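Local coordinates for esterase (Rhizomucor miehei CAU432, PDB 4WY8), which hydrolyses carboxylic esters and probably does so with the serine nucleophile of an alpha/beta hydrolase fold, at residues Ser243-Asp246 against Leu247-Leu250. Sequence-based numbering, arbitrary orientation.
Sequences SIDD and LRVL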
ATOM      1  N   SER A 243     -13.313  13.246 -19.274  1.00 17.50           N
ATOM      2  CA  SER A 243     -12.122  13.930 -19.766  1.00 24.03           C
ATOM      3  C   SER A 243     -11.257  14.355 -18.584  1.00 18.89           C
ATOM      4  O   SER A 243     -11.741  14.436 -17.447  1.00 21.10           O
ATOM      5  CB  SER A 243     -12.510  15.156 -20.574  1.00 20.81           C
ATOM      6  OG  SER A 243     -13.040  16.121 -19.685  1.00 21.48           O
ATOM      7  N   ILE A 244      -9.999  14.661 -18.864  1.00 21.20           N
ATOM      8  CA  ILE A 244      -9.069  15.126 -17.850  1.00 17.28           C
ATOM      9  C   ILE A 244      -9.608  16.379 -17.151  1.00 23.09           C
ATOM     10  O   ILE A 244      -9.557  16.491 -15.916  1.00 22.07           O
ATOM     11  CB  ILE A 244      -7.696  15.420 -18.481  1.00 21.14           C
ATOM     12  CG1 ILE A 244      -7.187  14.177 -19.213  1.00 21.15           C
ATOM     13  CG2 ILE A 244      -6.700  15.868 -17.434  1.00 21.18           C
ATOM     14  CD1 ILE A 244      -7.190  12.919 -18.328  1.00 25.43           C
ATOM     15  N   ASP A 245     -10.177  17.301 -17.923  1.00 19.44           N
ATOM     16  CA  ASP A 245     -10.765  18.499 -17.323  1.00 24.49           C
ATOM     17  C   ASP A 245     -11.972  18.200 -16.432  1.00 22.38           C
ATOM     18  O   ASP A 245     -12.227  18.916 -15.454  1.00 21.77           O
ATOM     19  CB  ASP A 245     -11.163  19.505 -18.408  1.00 27.86           C
ATOM     20  CG  ASP A 245     -10.050  20.499 -18.718  1.00 43.92           C
ATOM     21  OD1 ASP A 245      -8.942  20.071 -19.120  1.00 42.15           O
ATOM     22  OD2 ASP A 245     -10.288  21.716 -18.553  1.00 57.70           O
ATOM     23  N   ASP A 246     -12.749  17.182 -16.780  1.00 18.84           N
ATOM     24  CA  ASP A 246     -13.860  16.789 -15.922  1.00 18.66           C
ATOM     25  C   ASP A 246     -13.372  16.378 -14.519  1.00 18.87           C
ATOM     26  O   ASP A 246     -14.095  16.522 -13.550  1.00 16.14           O
ATOM     27  CB  ASP A 246     -14.635  15.628 -16.556  1.00 24.73           C
ATOM     28  CG  ASP A 246     -15.556  16.075 -17.701  1.00 29.22           C
ATOM     29  OD1 ASP A 246     -15.974  17.254 -17.742  1.00 35.00           O
ATOM     30  OD2 ASP A 246     -15.856  15.222 -18.570  1.00 30.73           O
ATOM     31  N   LEU A 247     -12.145  15.853 -14.439  1.00 18.22           N
ATOM     32  CA  LEU A 247     -11.633  15.197 -13.231  1.00 15.66           C
ATOM     33  C   LEU A 247     -10.697  16.096 -12.393  1.00 22.26           C
ATOM     34  O   LEU A 247     -10.217  15.693 -11.328  1.00 17.74           O
ATOM     35  CB  LEU A 247     -10.868  13.922 -13.620  1.00 13.46           C
ATOM     36  CG  LEU A 247     -11.743  12.835 -14.249  1.00 15.92           C
ATOM     37  CD1 LEU A 247     -10.896  11.669 -14.732  1.00 14.52           C
ATOM     38  CD2 LEU A 247     -12.843  12.405 -13.301  1.00  9.89           C
ATOM     39  N   ARG A 248     -10.443  17.312 -12.874  1.00 18.68           N
ATOM     40  CA  ARG A 248      -9.586  18.258 -12.165  1.00 19.52           C
ATOM     41  C   ARG A 248     -10.216  18.639 -10.835  1.00 15.97           C
ATOM     42  O   ARG A 248     -11.435  18.572 -10.695  1.00 20.56           O
ATOM     43  CB  ARG A 248      -9.368  19.507 -13.017  1.00 15.94           C
ATOM     44  CG  ARG A 248      -8.614  19.222 -14.283  1.00 19.98           C
ATOM     45  CD  ARG A 248      -8.070  20.464 -14.950  1.00 23.55           C
ATOM     46  NE  ARG A 248      -7.355  20.085 -16.167  1.00 29.08           N
ATOM     47  CZ  ARG A 248      -6.060  19.800 -16.194  1.00 26.64           C
ATOM     48  NH1 ARG A 248      -5.357  19.877 -15.069  1.00 26.95           N
ATOM     49  NH2 ARG A 248      -5.471  19.453 -17.335  1.00 23.91           N
ATOM     50  N   VAL A 249      -9.389  19.083  -9.891  1.00 19.60           N
ATOM     51  CA  VAL A 249      -9.828  19.487  -8.546  1.00 19.14           C
ATOM     52  C   VAL A 249     -10.843  18.498  -7.921  1.00 16.13           C
ATOM     53  O   VAL A 249     -11.928  18.838  -7.463  1.00 18.07           O
ATOM     54  CB  VAL A 249     -10.320  21.003  -8.588  1.00 22.74           C
ATOM     55  CG1 VAL A 249      -9.562  21.767  -9.678  1.00 24.86           C
ATOM     56  CG2 VAL A 249     -11.811  21.195  -8.813  1.00 29.44           C
ATOM     57  N   LEU A 250     -10.450  17.231  -7.892  1.00 18.31           N
ATOM     58  CA  LEU A 250     -11.195  16.221  -7.130  1.00 15.59           C
ATOM     59  C   LEU A 250     -10.503  15.974  -5.782  1.00 14.95           C
ATOM     60  O   LEU A 250      -9.325  16.350  -5.588  1.00 11.28           O
ATOM     61  CB  LEU A 250     -11.307  14.927  -7.935  1.00 15.77           C
ATOM     62  CG  LEU A 250     -12.282  14.986  -9.109  1.00 14.40           C
ATOM     63  CD1 LEU A 250     -12.374  13.638  -9.784  1.00 16.39           C
ATOM     64  CD2 LEU A 250     -13.645  15.475  -8.683  1.00 12.71           C
TER
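R248 reaches back along a single short helical turn to meet D245 and I244, a compact example of how one arginine can serve two neighbours in different ways. Its CG lies anti to the carbonyl carbon (chi1 -65°), beside I244 O, and from there the chain runs extended, bringing NE to D245. There the N-H of R248 NE points almost straight (175°) at D245 OD1, but across 3.4 Å, so the hydrogen bond within this salt bridge is weak. D245 arrives at the guanidinium edge with its carboxylate turned nearly perpendicular, the two planes 80° apart. I244 instead lays CG2 over one face, 3.8 Å from R248 NH2. The turn belongs to helix 244-247, which precedes strand 253-258 of the alpha/beta hydrolase sheet and opens with a capping box: D246 N donates to S243 OG (3.1 Å), while S243 N donates to D246 OD2 (3.3 Å), reaching it on the anti side but tilted well out of the carboxylate plane. The backbone closes through L247 N, bonded to I244 O at 3.0 Å and only weakly to S243 O. L247 itself is buried, its side chain packed against Y270 and K273 of helix 264-276 and I175 of helix 165-179.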